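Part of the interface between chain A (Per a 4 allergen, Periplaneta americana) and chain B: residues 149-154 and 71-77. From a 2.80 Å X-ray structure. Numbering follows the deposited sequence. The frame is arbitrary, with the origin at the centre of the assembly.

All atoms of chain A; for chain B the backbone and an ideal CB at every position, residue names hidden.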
ATOM      1  N   LEU A 149      -6.601   5.593  10.756  1.00 58.70           N
ATOM      2  CA  LEU A 149      -5.173   5.734  10.824  1.00 61.04           C
ATOM      3  C   LEU A 149      -4.396   4.430  10.643  1.00 62.02           C
ATOM      4  O   LEU A 149      -3.248   4.455  10.205  1.00 64.52           O
ATOM      5  CB  LEU A 149      -4.817   6.413  12.134  1.00 50.16           C
ATOM      6  CG  LEU A 149      -3.630   7.348  12.032  1.00 51.85           C
ATOM      7  CD1 LEU A 149      -3.718   8.124  10.722  1.00 53.20           C
ATOM      8  CD2 LEU A 149      -3.601   8.269  13.243  1.00 51.40           C
ATOM      9  N   ASP A 150      -5.018   3.294  10.947  1.00 86.43           N
ATOM     10  CA  ASP A 150      -4.341   1.994  10.828  1.00 86.55           C
ATOM     11  C   ASP A 150      -4.763   1.248   9.569  1.00 86.27           C
ATOM     12  O   ASP A 150      -4.660   0.022   9.474  1.00 85.19           O
ATOM     13  CB  ASP A 150      -4.634   1.142  12.069  1.00104.07           C
ATOM     14  CG  ASP A 150      -6.112   0.857  12.242  1.00105.91           C
ATOM     15  OD1 ASP A 150      -6.521   0.441  13.349  1.00108.15           O
ATOM     16  OD2 ASP A 150      -6.868   1.042  11.265  1.00107.36           O
ATOM     17  N   ASP A 151      -5.231   2.017   8.600  1.00 80.14           N
ATOM     18  CA  ASP A 151      -5.693   1.481   7.330  1.00 78.92           C
ATOM     19  C   ASP A 151      -4.682   1.931   6.281  1.00 77.40           C
ATOM     20  O   ASP A 151      -4.792   1.606   5.099  1.00 77.31           O
ATOM     21  CB  ASP A 151      -7.083   2.057   7.028  1.00 71.82           C
ATOM     22  CG  ASP A 151      -7.979   1.084   6.302  1.00 72.03           C
ATOM     23  OD1 ASP A 151      -9.172   1.409   6.133  1.00 73.69           O
ATOM     24  OD2 ASP A 151      -7.496   0.005   5.903  1.00 69.90           O
HETATM   25  N   MSE A 152      -3.691   2.690   6.737  1.00 65.65           N
HETATM   26  CA  MSE A 152      -2.652   3.191   5.856  1.00 64.64           C
HETATM   27  C   MSE A 152      -1.241   3.116   6.432  1.00 62.87           C
HETATM   28  O   MSE A 152      -1.046   2.966   7.635  1.00 62.26           O
HETATM   29  CB  MSE A 152      -2.988   4.610   5.438  1.00 73.80           C
HETATM   30  CG  MSE A 152      -3.426   5.474   6.563  1.00 76.61           C
HETATM   31 SE   MSE A 152      -4.505   6.895   5.881  1.00 80.95          SE
HETATM   32  CE  MSE A 152      -5.003   7.646   7.597  1.00 79.43           C
ATOM     33  N   GLU A 153      -0.271   3.246   5.535  1.00 38.75           N
ATOM     34  CA  GLU A 153       1.161   3.147   5.825  1.00 36.77           C
ATOM     35  C   GLU A 153       1.864   4.271   6.607  1.00 36.00           C
ATOM     36  O   GLU A 153       1.983   5.395   6.130  1.00 35.54           O
ATOM     37  CB  GLU A 153       1.884   2.932   4.490  1.00 50.88           C
ATOM     38  CG  GLU A 153       3.328   2.541   4.557  1.00 48.13           C
ATOM     39  CD  GLU A 153       3.925   2.417   3.168  1.00 49.93           C
ATOM     40  OE1 GLU A 153       4.340   3.440   2.584  1.00 50.62           O
ATOM     41  OE2 GLU A 153       3.967   1.298   2.630  1.00 51.73           O
ATOM     42  N   PRO A 154       2.372   3.965   7.810  1.00 40.76           N
ATOM     43  CA  PRO A 154       3.073   4.945   8.648  1.00 40.73           C
ATOM     44  C   PRO A 154       4.432   5.275   8.040  1.00 40.67           C
ATOM     45  O   PRO A 154       5.008   4.446   7.356  1.00 39.05           O
ATOM     46  CB  PRO A 154       3.192   4.229   9.973  1.00 39.03           C
ATOM     47  CG  PRO A 154       3.347   2.817   9.558  1.00 38.66           C
ATOM     48  CD  PRO A 154       2.310   2.658   8.483  1.00 38.12           C
TER
ATOM     49  N   UNK B  71      -9.397  -8.733   3.932  1.00 39.77           N
ATOM     50  CA  UNK B  71      -8.393  -7.969   4.637  1.00 37.34           C
ATOM     51  C   UNK B  71      -7.966  -6.842   3.727  1.00 35.67           C
ATOM     52  O   UNK B  71      -8.253  -6.849   2.529  1.00 35.15           O
ATOM     53  CB  UNK B  71      -7.205  -8.838   5.053  1.00 37.34           C
ATOM     54  N   UNK B  72      -7.284  -5.858   4.283  1.00 48.33           N
ATOM     55  CA  UNK B  72      -6.799  -4.755   3.470  1.00 48.95           C
ATOM     56  C   UNK B  72      -5.286  -4.852   3.522  1.00 49.25           C
ATOM     57  O   UNK B  72      -4.734  -5.412   4.484  1.00 49.77           O
ATOM     58  CB  UNK B  72      -7.309  -3.398   3.961  1.00 48.95           C
ATOM     59  N   UNK B  73      -4.618  -4.360   2.481  1.00 33.12           N
ATOM     60  CA  UNK B  73      -3.155  -4.338   2.495  1.00 31.56           C
ATOM     61  C   UNK B  73      -2.778  -2.870   2.783  1.00 29.49           C
ATOM     62  O   UNK B  73      -2.651  -2.072   1.890  1.00 27.92           O
ATOM     63  CB  UNK B  73      -2.556  -4.845   1.182  1.00 31.56           C
ATOM     64  N   UNK B  74      -2.609  -2.525   4.067  1.00 36.07           N
ATOM     65  CA  UNK B  74      -2.275  -1.210   4.607  1.00 36.43           C
ATOM     66  C   UNK B  74      -0.930  -0.616   4.280  1.00 37.77           C
ATOM     67  O   UNK B  74      -0.721   0.574   4.484  1.00 38.83           O
ATOM     68  CB  UNK B  74      -2.384  -1.277   6.132  1.00 36.43           C
ATOM     69  N   UNK B  75      -0.002  -1.427   3.800  1.00 47.62           N
ATOM     70  CA  UNK B  75       1.309  -0.897   3.433  1.00 48.28           C
ATOM     71  C   UNK B  75       2.052  -1.867   2.559  1.00 49.35           C
ATOM     72  O   UNK B  75       1.587  -2.961   2.299  1.00 50.13           O
ATOM     73  CB  UNK B  75       2.137  -0.577   4.679  1.00 48.28           C
ATOM     74  N   UNK B  76       3.205  -1.446   2.083  1.00 44.52           N
ATOM     75  CA  UNK B  76       4.016  -2.305   1.244  1.00 47.13           C
ATOM     76  C   UNK B  76       5.321  -1.645   0.847  1.00 48.42           C
ATOM     77  O   UNK B  76       5.352  -0.499   0.399  1.00 50.60           O
ATOM     78  CB  UNK B  76       3.234  -2.707  -0.008  1.00 47.13           C
ATOM     79  N   UNK B  77       6.407  -2.372   1.058  1.00 43.29           N
ATOM     80  CA  UNK B  77       7.736  -1.901   0.736  1.00 44.86           C
ATOM     81  C   UNK B  77       8.138  -2.226  -0.686  1.00 44.74           C
ATOM     82  O   UNK B  77       7.296  -2.498  -1.532  1.00 44.42           O
ATOM     83  CB  UNK B  77       8.752  -2.500   1.710  1.00 44.86           C
TER

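With nothing of the facing stretch within 5.5 Å of the ideal CB at position 71 of chain B, the contact places no demand here and many residues would serve; the backbone is extended, with phi/psi of -166/165. The deposited residue is Gly71(B), which adds no side chain.

At position 72 the backbone is still extended, and CA-to-CB points toward chain A. The ideal CB stands 3.9 Å from OD2 of Asp151(A), a carboxylate whose end comes nearer to chain B although its own CA-to-CB points away. A negative charge and a free acceptor so close favour a short donor: serine or threonine would fit, and a longer amide or basic side chain could also answer the charge if it found room to fold back. The branched shape of threonine also suits an extended backbone. The residue is Thr72(B), with chi1 at 60° (p); its OG1 donates to OD2 of Asp151(A) at 3.4 Å, a weak hydrogen bond.

Position 73 turns its CB away from chain A, and nothing of the facing stretch lies within 5.5 Å of its ideal CB. The contact cannot choose the residue; it is Val73(B).

Position 74 points toward chain A again, but what it meets is backbone: the ideal CB is 3.9 Å from O of Asp151(A) and 4.2 Å from both N of Met152(A) and O of Asp150(A). A compact side chain would suit this surface, such as alanine, serine or proline, and phi/psi of -65/-16 is compatible with proline's ring. Pro74(B) is found, packing against the backbone of Asp150(A), Asp151(A) and Met152(A) and having the largest covered area of any residue in the two stretches, 63 Å². Having no N-H, it brings no backbone donor of its own. O of Pro74(B) lies 2.9 Å from N of Glu153(A), but the angle is too poor for a hydrogen bond; the same O receives a CA-H...O contact from CA of Met152(A) at 3.5 Å.

At position 75 CB points toward chain A and lies just 3.3 Å from OE2 of Glu153(A), with CD of Pro154(A) at 5.0 Å. So near a carboxylate, a small residue is the easy choice: glycine, alanine or serine, while an acidic one would set like charges together. Ser75(B) fills the place, yet its hydroxyl makes no hydrogen bond to the chain A stretch; its CB simply packs beside the glutamate oxygen.

Position 76 directs CB away, so its side chain is little constrained by chain A, but its backbone N lies 2.9 Å from OE2 of Glu153(A), a carboxylate oxygen that calls for a donor. Any residue with a free N-H could supply it; proline could not. The residue is Trp76(B), whose N-H points at that oxygen at a nearly straight 174°, making the shorter of the two hydrogen bonds across the stretches, the other being weak. The indole NE1 finds a partner elsewhere in the structure.

Position 77 points sideways, with nothing of the facing stretch within 5.5 Å of its ideal CB. Almost any residue would do; it is Thr77(B).

Chain B (71-77) GTVPSWT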
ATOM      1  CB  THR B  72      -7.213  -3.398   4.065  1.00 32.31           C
ATOM      2  OG1 THR B  72      -6.655  -3.264   5.382  1.00 33.12           O
ATOM      3  CG2 THR B  72      -8.745  -3.286   4.143  1.00 31.98           C
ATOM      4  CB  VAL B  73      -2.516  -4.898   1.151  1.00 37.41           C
ATOM      5  CG1 VAL B  73      -3.522  -4.887   0.020  1.00 34.88           C
ATOM      6  CG2 VAL B  73      -1.266  -4.095   0.789  1.00 39.05           C
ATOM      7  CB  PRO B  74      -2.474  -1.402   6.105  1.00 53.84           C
ATOM      8  CG  PRO B  74      -1.962  -2.744   6.304  1.00 55.46           C
ATOM      9  CD  PRO B  74      -2.591  -3.520   5.154  1.00 54.25           C
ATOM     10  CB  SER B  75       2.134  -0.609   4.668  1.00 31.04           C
ATOM     11  OG  SER B  75       2.648  -1.790   5.199  1.00 34.83           O
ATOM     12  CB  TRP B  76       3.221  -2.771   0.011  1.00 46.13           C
ATOM     13  CG  TRP B  76       3.140  -1.868  -1.178  1.00 48.31           C
ATOM     14  CD1 TRP B  76       4.112  -1.653  -2.120  1.00 48.13           C
ATOM     15  CD2 TRP B  76       1.967  -1.194  -1.658  1.00 48.79           C
ATOM     16  NE1 TRP B  76       3.603  -0.904  -3.167  1.00 48.18           N
ATOM     17  CE2 TRP B  76       2.292  -0.614  -2.903  1.00 48.24           C
ATOM     18  CE3 TRP B  76       0.668  -1.037  -1.162  1.00 49.37           C
ATOM     19  CZ2 TRP B  76       1.365   0.101  -3.650  1.00 48.39           C
ATOM     20  CZ3 TRP B  76      -0.246  -0.329  -1.910  1.00 48.69           C
ATOM     21  CH2 TRP B  76       0.103   0.229  -3.139  1.00 48.91           C
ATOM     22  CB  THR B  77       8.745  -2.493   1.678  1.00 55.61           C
ATOM     23  OG1 THR B  77       8.176  -2.510   2.984  1.00 55.00           O
ATOM     24  CG2 THR B  77      10.005  -1.624   1.719  1.00 60.54           C
TER
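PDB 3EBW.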